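Local coordinates for protein phosphate transporter (Thermotoga maritima MSB8, PDB 6L85) that probably imports phosphate across the cell membrane, driven by the sodium gradient, as a bacterial relative of the human SLC20 carriers, at residues 57-66 with 278-289; 183-191 with 202-210. All blocks are in the same frame, centred on the assembly; numbering follows the deposited sequence.

Contact 1 (57-66 with 278-289). With LMT (dodecyl-beta-D-maltoside), chain O.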
loop_
_atom_site.group_PDB
_atom_site.type_symbol
_atom_site.label_atom_id
_atom_site.label_comp_id
_atom_site.label_asym_id
_atom_site.label_seq_id
_atom_site.Cartn_x
_atom_site.Cartn_y
_atom_site.Cartn_z
ATOM N N GLY B 57 -7.997 -9.905 5.985
ATOM C CA GLY B 57 -8.762 -11.126 5.803
ATOM C C GLY B 57 -8.828 -12.086 6.984
ATOM O O GLY B 57 -9.646 -13.016 6.949
ATOM N N SER B 58 -8.010 -11.909 8.029
ATOM C CA SER B 58 -8.001 -12.924 9.084
ATOM C C SER B 58 -9.249 -12.853 9.972
ATOM O O SER B 58 -9.662 -13.872 10.541
ATOM C CB SER B 58 -6.731 -12.801 9.942
ATOM O OG SER B 58 -6.710 -11.553 10.627
ATOM N N HIS B 59 -9.869 -11.677 10.070
ATOM C CA HIS B 59 -10.946 -11.456 11.032
ATOM C C HIS B 59 -12.203 -12.250 10.686
ATOM O O HIS B 59 -12.778 -12.918 11.551
ATOM C CB HIS B 59 -11.228 -9.964 11.127
ATOM C CG HIS B 59 -9.986 -9.154 11.330
ATOM N ND1 HIS B 59 -9.282 -9.165 12.519
ATOM C CD2 HIS B 59 -9.285 -8.361 10.482
ATOM C CE1 HIS B 59 -8.217 -8.390 12.405
ATOM N NE2 HIS B 59 -8.199 -7.885 11.181
ATOM N N VAL B 60 -12.626 -12.228 9.423
ATOM C CA VAL B 60 -13.758 -13.063 9.041
ATOM C C VAL B 60 -13.352 -14.537 8.952
ATOM O O VAL B 60 -14.192 -15.432 9.157
ATOM C CB VAL B 60 -14.372 -12.548 7.720
ATOM C CG1 VAL B 60 -15.548 -13.445 7.290
ATOM C CG2 VAL B 60 -14.812 -11.102 7.876
ATOM N N SER B 61 -12.083 -14.818 8.618
ATOM C CA SER B 61 -11.594 -16.202 8.610
ATOM C C SER B 61 -11.796 -16.876 9.971
ATOM O O SER B 61 -12.111 -18.076 10.042
ATOM C CB SER B 61 -10.113 -16.241 8.203
ATOM O OG SER B 61 -9.913 -15.674 6.914
ATOM N N GLN B 62 -11.624 -16.120 11.064
ATOM C CA GLN B 62 -11.893 -16.679 12.392
ATOM C C GLN B 62 -13.360 -17.088 12.550
ATOM O O GLN B 62 -13.664 -18.138 13.138
ATOM C CB GLN B 62 -11.514 -15.670 13.469
ATOM C CG GLN B 62 -10.023 -15.494 13.645
ATOM C CD GLN B 62 -9.704 -14.138 14.203
ATOM O OE1 GLN B 62 -10.524 -13.556 14.931
ATOM N NE2 GLN B 62 -8.525 -13.595 13.850
ATOM N N THR B 63 -14.285 -16.275 12.025
ATOM C CA THR B 63 -15.704 -16.607 12.144
ATOM C C THR B 63 -16.043 -17.844 11.331
ATOM O O THR B 63 -16.787 -18.714 11.789
ATOM C CB THR B 63 -16.557 -15.427 11.706
ATOM O OG1 THR B 63 -16.183 -14.280 12.475
ATOM C CG2 THR B 63 -18.056 -15.731 11.923
ATOM N N ILE B 64 -15.504 -17.948 10.120
ATOM C CA ILE B 64 -15.726 -19.169 9.349
ATOM C C ILE B 64 -15.193 -20.384 10.111
ATOM O O ILE B 64 -15.789 -21.468 10.074
ATOM C CB ILE B 64 -15.100 -19.054 7.944
ATOM C CG1 ILE B 64 -15.787 -17.934 7.155
ATOM C CG2 ILE B 64 -15.182 -20.385 7.183
ATOM C CD1 ILE B 64 -17.284 -18.105 6.969
ATOM N N VAL B 65 -14.072 -20.226 10.827
ATOM C CA VAL B 65 -13.506 -21.392 11.503
ATOM C C VAL B 65 -14.393 -21.836 12.678
ATOM O O VAL B 65 -14.644 -23.036 12.852
ATOM C CB VAL B 65 -12.050 -21.126 11.935
ATOM C CG1 VAL B 65 -11.585 -22.183 12.928
ATOM C CG2 VAL B 65 -11.121 -21.144 10.705
ATOM N N LYS B 66 -14.914 -20.904 13.487
ATOM C CA LYS B 66 -15.703 -21.391 14.623
ATOM C C LYS B 66 -17.068 -20.725 14.811
ATOM O O LYS B 66 -17.630 -20.801 15.909
ATOM C CB LYS B 66 -14.897 -21.275 15.918
ATOM C CG LYS B 66 -14.422 -19.883 16.256
ATOM C CD LYS B 66 -13.748 -19.889 17.628
ATOM C CE LYS B 66 -12.952 -21.176 17.847
ATOM N NZ LYS B 66 -12.700 -21.452 19.292
ATOM N N VAL B 278 -8.882 -27.386 18.203
ATOM C CA VAL B 278 -8.954 -25.966 17.855
ATOM C C VAL B 278 -8.913 -25.152 19.143
ATOM O O VAL B 278 -9.811 -25.289 19.981
ATOM C CB VAL B 278 -10.224 -25.652 17.051
ATOM C CG1 VAL B 278 -10.281 -24.170 16.665
ATOM C CG2 VAL B 278 -10.286 -26.531 15.828
ATOM N N PRO B 279 -7.909 -24.299 19.338
ATOM C CA PRO B 279 -7.743 -23.612 20.628
ATOM C C PRO B 279 -8.843 -22.597 20.897
ATOM O O PRO B 279 -9.702 -22.312 20.062
ATOM C CB PRO B 279 -6.386 -22.916 20.494
ATOM C CG PRO B 279 -6.167 -22.804 19.020
ATOM C CD PRO B 279 -6.792 -24.027 18.417
ATOM N N LYS B 280 -8.796 -22.060 22.121
ATOM C CA LYS B 280 -9.742 -21.046 22.569
ATOM C C LYS B 280 -9.760 -19.881 21.590
ATOM O O LYS B 280 -10.789 -19.555 20.984
ATOM C CB LYS B 280 -9.358 -20.569 23.971
ATOM C CG LYS B 280 -8.874 -21.682 24.917
ATOM C CD LYS B 280 -8.363 -21.132 26.270
ATOM C CE LYS B 280 -7.014 -21.745 26.679
ATOM N NZ LYS B 280 -6.057 -20.711 27.199
ATOM N N THR B 281 -8.607 -19.254 21.416
ATOM C CA THR B 281 -8.442 -18.158 20.478
ATOM C C THR B 281 -7.717 -18.683 19.238
ATOM O O THR B 281 -6.599 -19.213 19.337
ATOM C CB THR B 281 -7.676 -17.015 21.149
ATOM O OG1 THR B 281 -6.277 -17.317 21.173
ATOM C CG2 THR B 281 -8.149 -16.850 22.594
ATOM N N VAL B 282 -8.350 -18.527 18.076
ATOM C CA VAL B 282 -7.828 -19.041 16.814
ATOM C C VAL B 282 -6.895 -18.015 16.181
ATOM O O VAL B 282 -7.239 -16.834 16.063
ATOM C CB VAL B 282 -8.982 -19.388 15.856
ATOM C CG1 VAL B 282 -8.454 -19.764 14.468
ATOM C CG2 VAL B 282 -9.827 -20.506 16.428
ATOM N N GLU B 283 -5.714 -18.459 15.766
ATOM C CA GLU B 283 -4.811 -17.640 14.966
ATOM C C GLU B 283 -4.799 -18.198 13.547
ATOM O O GLU B 283 -4.460 -19.372 13.342
ATOM C CB GLU B 283 -3.403 -17.626 15.563
ATOM C CG GLU B 283 -3.380 -17.641 17.083
ATOM C CD GLU B 283 -2.136 -18.325 17.645
ATOM O OE1 GLU B 283 -1.702 -19.357 17.072
ATOM O OE2 GLU B 283 -1.598 -17.830 18.664
ATOM N N ILE B 284 -5.202 -17.377 12.581
ATOM C CA ILE B 284 -5.253 -17.825 11.189
ATOM C C ILE B 284 -3.842 -17.866 10.612
ATOM O O ILE B 284 -3.175 -16.821 10.541
ATOM C CB ILE B 284 -6.163 -16.925 10.337
ATOM C CG1 ILE B 284 -7.587 -16.914 10.909
ATOM C CG2 ILE B 284 -6.171 -17.417 8.880
ATOM C CD1 ILE B 284 -8.320 -18.233 10.700
ATOM N N PRO B 285 -3.352 -19.034 10.191
ATOM C CA PRO B 285 -2.000 -19.109 9.609
ATOM C C PRO B 285 -1.912 -18.292 8.327
ATOM O O PRO B 285 -2.748 -18.421 7.421
ATOM C CB PRO B 285 -1.807 -20.610 9.338
ATOM C CG PRO B 285 -2.869 -21.312 10.164
ATOM C CD PRO B 285 -4.027 -20.344 10.211
ATOM N N PHE B 286 -0.891 -17.435 8.263
ATOM C CA PHE B 286 -0.758 -16.532 7.127
ATOM C C PHE B 286 -0.702 -17.290 5.815
ATOM O O PHE B 286 -1.152 -16.781 4.788
ATOM C CB PHE B 286 0.473 -15.641 7.301
ATOM C CG PHE B 286 0.116 -14.225 7.633
ATOM C CD1 PHE B 286 -0.690 -13.493 6.770
ATOM C CD2 PHE B 286 0.523 -13.643 8.818
ATOM C CE1 PHE B 286 -1.061 -12.191 7.065
ATOM C CE2 PHE B 286 0.155 -12.343 9.124
ATOM C CZ PHE B 286 -0.642 -11.619 8.240
ATOM N N LEU B 287 -0.162 -18.504 5.830
ATOM C CA LEU B 287 -0.182 -19.336 4.634
ATOM C C LEU B 287 -1.599 -19.483 4.076
ATOM O O LEU B 287 -1.801 -19.392 2.859
ATOM C CB LEU B 287 0.430 -20.701 4.961
ATOM C CG LEU B 287 1.087 -21.507 3.843
ATOM C CD1 LEU B 287 1.714 -20.568 2.820
ATOM C CD2 LEU B 287 2.145 -22.448 4.415
ATOM N N ALA B 288 -2.595 -19.706 4.954
ATOM C CA ALA B 288 -3.992 -19.801 4.512
ATOM C C ALA B 288 -4.439 -18.538 3.800
ATOM O O ALA B 288 -5.100 -18.597 2.756
ATOM C CB ALA B 288 -4.931 -20.078 5.705
ATOM N N LEU B 289 -4.128 -17.377 4.374
ATOM C CA LEU B 289 -4.576 -16.121 3.780
ATOM C C LEU B 289 -3.866 -15.848 2.462
ATOM O O LEU B 289 -4.463 -15.289 1.533
ATOM C CB LEU B 289 -4.334 -14.979 4.746
ATOM C CG LEU B 289 -5.164 -15.039 6.006
ATOM C CD1 LEU B 289 -4.628 -13.991 6.986
ATOM C CD2 LEU B 289 -6.633 -14.776 5.651
HETATM C "C1'" LMT O . 0.028 -8.709 12.336
HETATM C "C2'" LMT O . -0.449 -10.082 12.758
HETATM C "C3'" LMT O . -0.649 -10.275 14.255
HETATM C "C4'" LMT O . 0.294 -9.441 15.089
HETATM C "C5'" LMT O . 0.399 -8.040 14.494
HETATM C "C6'" LMT O . 1.209 -7.135 15.398
HETATM O "O1'" LMT O . 0.652 -8.854 11.052
HETATM O "O2'" LMT O . -1.691 -10.358 12.141
HETATM O "O3'" LMT O . -0.439 -11.644 14.517
HETATM O "O5'" LMT O . 0.982 -8.141 13.200
HETATM O "O6'" LMT O . 0.730 -7.244 16.738
HETATM C C1 LMT O . -0.221 -8.740 9.911
HETATM C C2 LMT O . 0.686 -8.629 8.662
HETATM C C3 LMT O . 0.185 -7.442 7.803
HETATM C C4 LMT O . 0.734 -7.679 6.389
HETATM C C5 LMT O . 0.590 -6.362 5.605
HETATM C C6 LMT O . 1.701 -6.363 4.543
HETATM C C7 LMT O . 1.259 -5.412 3.408
HETATM C C8 LMT O . 1.648 -3.961 3.800
HETATM C C9 LMT O . 0.884 -2.994 2.860
HETATM C C10 LMT O . 1.760 -2.666 1.621
HETATM C C11 LMT O . 1.193 -1.408 0.948
HETATM C C12 LMT O . 1.781 -1.254 -0.458
HETATM O O HOH W 1 -5.351 -14.596 13.087
#
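Ser-58 and Ile-284 bring the two backbones to 6.0 Å between their CA atoms, where helix 58-66 lies against an irregular strip, 278-285, that runs back along it and turns at Pro-285, the N-cap residue, into helix 286-302. Ile-284 fills the middle: a chi1 of -59° sets CG1 beside the backbone N, where it meets Ser-58 O and Ser-61 CB, and the CD1 at its tip reaches the same Ser-61 CB at 3.7 Å. A small serine suits this spot, its OG turning back to a 2.7 Å hydrogen bond with Gly-57 O. Val-65 lays CG2 on Ile-284 CD1 at 4.0 Å, its CG1 facing Val-278 and Val-282. Leu-289 rests its CD1 on Ser-58 CB and its CD2 near Gly-57. Lys-66 bends at chi3, lays CE 3.5 Å from Val-282 CG2, and ends in two hydrogen bonds from NZ, each 3.2 Å, to Pro-279 O and Lys-280 O, its aliphatic stem covering valine. A water accepts from Ile-284 N at 2.8 Å and, weakly, from Gln-62 NE2. Helix 260-275 also touches this contact, Ala-260 meeting Ser-61 and Ile-271 meeting Val-282; Phe-286, beside a detergent molecule, and Leu-287 pack against Glu-201 and Leu-204 of the second subunit.

Contact 2 (183-191 with 202-210). With LMT (dodecyl-beta-D-maltoside), chain N.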
loop_
_atom_site.group_PDB
_atom_site.type_symbol
_atom_site.label_atom_id
_atom_site.label_comp_id
_atom_site.label_asym_id
_atom_site.label_seq_id
_atom_site.Cartn_x
_atom_site.Cartn_y
_atom_site.Cartn_z
ATOM N N ILE B 183 -9.785 6.125 2.414
ATOM C CA ILE B 183 -8.438 5.878 2.932
ATOM C C ILE B 183 -8.422 5.910 4.460
ATOM O O ILE B 183 -7.792 5.059 5.110
ATOM C CB ILE B 183 -7.471 6.910 2.316
ATOM C CG1 ILE B 183 -6.996 6.410 0.960
ATOM C CG2 ILE B 183 -6.300 7.160 3.216
ATOM C CD1 ILE B 183 -6.063 5.213 1.104
ATOM N N PHE B 184 -9.105 6.895 5.064
ATOM C CA PHE B 184 -9.190 6.943 6.522
ATOM C C PHE B 184 -9.773 5.653 7.075
ATOM O O PHE B 184 -9.287 5.120 8.079
ATOM C CB PHE B 184 -10.046 8.121 7.003
ATOM C CG PHE B 184 -10.390 8.036 8.477
ATOM C CD1 PHE B 184 -9.542 8.572 9.425
ATOM C CD2 PHE B 184 -11.537 7.389 8.909
ATOM C CE1 PHE B 184 -9.834 8.485 10.772
ATOM C CE2 PHE B 184 -11.823 7.286 10.254
ATOM C CZ PHE B 184 -10.970 7.842 11.189
ATOM N N THR B 185 -10.818 5.137 6.432
ATOM C CA THR B 185 -11.449 3.912 6.919
ATOM C C THR B 185 -10.497 2.723 6.822
ATOM O O THR B 185 -10.308 1.976 7.794
ATOM C CB THR B 185 -12.746 3.656 6.137
ATOM O OG1 THR B 185 -13.585 4.814 6.221
ATOM C CG2 THR B 185 -13.505 2.477 6.715
ATOM N N MET B 186 -9.875 2.541 5.652
ATOM C CA MET B 186 -8.960 1.416 5.462
ATOM C C MET B 186 -7.805 1.464 6.461
ATOM O O MET B 186 -7.494 0.467 7.115
ATOM C CB MET B 186 -8.425 1.406 4.028
ATOM C CG MET B 186 -9.489 1.182 2.953
ATOM S SD MET B 186 -8.768 1.020 1.290
ATOM C CE MET B 186 -8.578 2.723 0.834
ATOM N N ILE B 187 -7.182 2.633 6.614
ATOM C CA ILE B 187 -6.001 2.752 7.449
ATOM C C ILE B 187 -6.364 2.597 8.922
ATOM O O ILE B 187 -5.724 1.828 9.652
ATOM C CB ILE B 187 -5.292 4.095 7.172
ATOM C CG1 ILE B 187 -4.772 4.145 5.731
ATOM C CG2 ILE B 187 -4.179 4.352 8.201
ATOM C CD1 ILE B 187 -3.744 3.119 5.425
ATOM N N SER B 188 -7.375 3.337 9.395
ATOM C CA SER B 188 -7.723 3.250 10.810
ATOM C C SER B 188 -8.119 1.832 11.189
ATOM O O SER B 188 -7.704 1.331 12.238
ATOM C CB SER B 188 -8.837 4.243 11.149
ATOM O OG SER B 188 -10.012 3.940 10.415
ATOM N N LEU B 189 -8.866 1.135 10.326
ATOM C CA LEU B 189 -9.218 -0.244 10.662
ATOM C C LEU B 189 -8.007 -1.172 10.599
ATOM O O LEU B 189 -7.876 -2.087 11.420
ATOM C CB LEU B 189 -10.322 -0.739 9.731
ATOM C CG LEU B 189 -11.663 -0.050 9.989
ATOM C CD1 LEU B 189 -12.663 -0.411 8.902
ATOM C CD2 LEU B 189 -12.168 -0.478 11.364
ATOM N N PHE B 190 -7.116 -0.979 9.626
ATOM C CA PHE B 190 -5.936 -1.829 9.559
ATOM C C PHE B 190 -5.067 -1.645 10.794
ATOM O O PHE B 190 -4.598 -2.618 11.391
ATOM C CB PHE B 190 -5.146 -1.510 8.291
ATOM C CG PHE B 190 -3.836 -2.225 8.196
ATOM C CD1 PHE B 190 -3.796 -3.605 8.064
ATOM C CD2 PHE B 190 -2.638 -1.515 8.201
ATOM C CE1 PHE B 190 -2.566 -4.278 7.958
ATOM C CE2 PHE B 190 -1.411 -2.181 8.082
ATOM C CZ PHE B 190 -1.383 -3.560 7.956
ATOM N N VAL B 191 -4.866 -0.402 11.205
ATOM C CA VAL B 191 -3.995 -0.128 12.335
ATOM C C VAL B 191 -4.649 -0.597 13.630
ATOM O O VAL B 191 -3.979 -1.143 14.516
ATOM C CB VAL B 191 -3.649 1.372 12.370
ATOM C CG1 VAL B 191 -2.955 1.722 13.695
ATOM C CG2 VAL B 191 -2.778 1.745 11.138
ATOM N N SER B 202 -4.527 4.712 15.892
ATOM C CA SER B 202 -5.236 4.330 14.676
ATOM C C SER B 202 -5.896 5.535 14.021
ATOM O O SER B 202 -5.773 5.741 12.806
ATOM C CB SER B 202 -6.273 3.263 14.997
ATOM O OG SER B 202 -5.623 2.126 15.526
ATOM N N PHE B 203 -6.595 6.348 14.817
ATOM C CA PHE B 203 -7.262 7.524 14.266
ATOM C C PHE B 203 -6.252 8.534 13.760
ATOM O O PHE B 203 -6.467 9.168 12.725
ATOM C CB PHE B 203 -8.162 8.177 15.320
ATOM C CG PHE B 203 -9.493 7.505 15.483
ATOM C CD1 PHE B 203 -10.118 6.899 14.396
ATOM C CD2 PHE B 203 -10.131 7.493 16.715
ATOM C CE1 PHE B 203 -11.362 6.284 14.538
ATOM C CE2 PHE B 203 -11.377 6.883 16.867
ATOM C CZ PHE B 203 -11.990 6.271 15.776
ATOM N N LEU B 204 -5.155 8.721 14.494
ATOM C CA LEU B 204 -4.160 9.700 14.077
ATOM C C LEU B 204 -3.548 9.315 12.732
ATOM O O LEU B 204 -3.384 10.161 11.841
ATOM C CB LEU B 204 -3.095 9.820 15.165
ATOM C CG LEU B 204 -1.932 10.749 14.869
ATOM C CD1 LEU B 204 -2.412 12.187 14.913
ATOM C CD2 LEU B 204 -0.785 10.494 15.846
ATOM N N LEU B 205 -3.249 8.026 12.548
ATOM C CA LEU B 205 -2.718 7.575 11.263
ATOM C C LEU B 205 -3.773 7.672 10.162
ATOM O O LEU B 205 -3.462 8.065 9.023
ATOM C CB LEU B 205 -2.183 6.142 11.402
ATOM C CG LEU B 205 -0.787 6.114 12.041
ATOM C CD1 LEU B 205 -0.436 4.750 12.615
ATOM C CD2 LEU B 205 0.234 6.526 10.995
ATOM N N GLY B 206 -5.025 7.301 10.469
ATOM C CA GLY B 206 -6.088 7.472 9.488
ATOM C C GLY B 206 -6.209 8.909 9.028
ATOM O O GLY B 206 -6.309 9.182 7.827
ATOM N N ILE B 207 -6.160 9.854 9.975
ATOM C CA ILE B 207 -6.296 11.266 9.624
ATOM C C ILE B 207 -5.121 11.722 8.774
ATOM O O ILE B 207 -5.305 12.434 7.780
ATOM C CB ILE B 207 -6.445 12.134 10.890
ATOM C CG1 ILE B 207 -7.715 11.771 11.658
ATOM C CG2 ILE B 207 -6.532 13.605 10.507
ATOM C CD1 ILE B 207 -8.978 12.249 10.958
ATOM N N ALA B 208 -3.888 11.341 9.140
ATOM C CA ALA B 208 -2.755 11.840 8.352
ATOM C C ALA B 208 -2.813 11.314 6.916
ATOM O O ALA B 208 -2.575 12.065 5.953
ATOM C CB ALA B 208 -1.432 11.474 9.029
ATOM N N PHE B 209 -3.127 10.024 6.751
ATOM C CA PHE B 209 -3.295 9.477 5.406
ATOM C C PHE B 209 -4.403 10.203 4.647
ATOM O O PHE B 209 -4.285 10.444 3.434
ATOM C CB PHE B 209 -3.596 7.982 5.488
ATOM C CG PHE B 209 -2.369 7.116 5.501
ATOM C CD1 PHE B 209 -1.649 6.924 6.670
ATOM C CD2 PHE B 209 -1.929 6.508 4.345
ATOM C CE1 PHE B 209 -0.510 6.129 6.682
ATOM C CE2 PHE B 209 -0.790 5.715 4.354
ATOM C CZ PHE B 209 -0.086 5.525 5.523
ATOM N N SER B 210 -5.488 10.568 5.355
ATOM C CA SER B 210 -6.583 11.321 4.735
ATOM C C SER B 210 -6.108 12.667 4.230
ATOM O O SER B 210 -6.498 13.107 3.148
ATOM C CB SER B 210 -7.713 11.551 5.741
ATOM O OG SER B 210 -8.345 10.336 6.022
HETATM C "C1'" LMT N . 4.111 -1.140 15.314
HETATM C "C2'" LMT N . 4.626 0.074 16.050
HETATM C "C3'" LMT N . 5.211 -0.293 17.406
HETATM C "C4'" LMT N . 5.778 -1.694 17.401
HETATM C "C5'" LMT N . 4.745 -2.709 16.907
HETATM C "C6'" LMT N . 4.189 -3.467 18.080
HETATM O "O1'" LMT N . 2.969 -0.762 14.523
HETATM O "O2'" LMT N . 5.616 0.720 15.282
HETATM O "O3'" LMT N . 4.214 -0.161 18.399
HETATM O "O5'" LMT N . 3.661 -2.092 16.234
HETATM O "O6'" LMT N . 4.931 -4.663 18.249
HETATM C C1 LMT N . 3.188 -0.577 13.108
HETATM C C2 LMT N . 3.550 0.904 12.844
HETATM C C3 LMT N . 2.400 1.525 12.024
HETATM C C4 LMT N . 2.536 1.049 10.572
HETATM C C5 LMT N . 1.405 1.750 9.812
HETATM C C6 LMT N . 1.186 1.038 8.468
HETATM C C7 LMT N . 0.480 2.033 7.512
HETATM C C8 LMT N . -0.278 1.181 6.445
HETATM C C9 LMT N . 0.476 1.192 5.096
HETATM C C10 LMT N . -0.323 0.367 4.052
HETATM C C11 LMT N . -1.266 1.317 3.313
HETATM C C12 LMT N . -1.324 0.985 1.822
#
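Phe-184 enters a hole formed by Phe-203, Gly-206, Ile-207 and Ser-210, a knob-into-hole fit between two helix segments running antiparallel at 152° with axes 7.8 Å apart. With CG anti to the backbone N (chi1 168°), the ring is carried along the neighbouring helix. Its CB packs beside Ser-210 OG, a hydroxyl hydrogen-bonded to Ser-180 O. Further out, CD1 meets Gly-206 C at 3.4 Å, with the glycine backbone at the ring's edge. Gly-206 has no CB, and that lets the backbones approach to 4.3 Å between the CA atoms of Phe-184 and Gly-206; a CB there would run into the Phe-184 ring. CE1 lies by Ile-207 CD1 at 3.9 Å, and CZ ends 3.4 Å from Phe-203 CD1, the two rings meeting rim to rim with planes only 11° apart. Were Phe-184 cut back to an alanine, the hole beside Gly-206 would probably stand unfilled, and Phe-203 and Ile-207 would lose the ring they pack on. One face of the ring has Ser-188 OG above it; that hydroxyl is tied to Phe-184 O at 2.7 Å. Deeper in, Ile-187 lays CD1 over the face of Phe-209 in a CH-pi contact, 4.1 Å from the ring centroid, and also touches the detergent chain. This is a helical hairpin, its tight crossing made possible by glycine and small serines, in an all-helical membrane transporter.

How the contacts relate
Both contacts belong to one all-helical chain, their centres about 24 Å apart and their nearest atoms about 6 Å apart without touching. Contact 1 joins parts of the sequence more than 200 residues apart, and contact 2 falls between them, pairing the successive helices 167-194 and 199-224. A hydrogen bond between His-59 and Thr-194 links helix 58-66 to the end of helix 167-194. Both contacts also reach the second subunit: Leu-205 in contact 2 packs on Phe-286 of that subunit, a residue that in its own chain belongs to contact 1. The long-range closure and the local hairpin thus meet across the dimer interface.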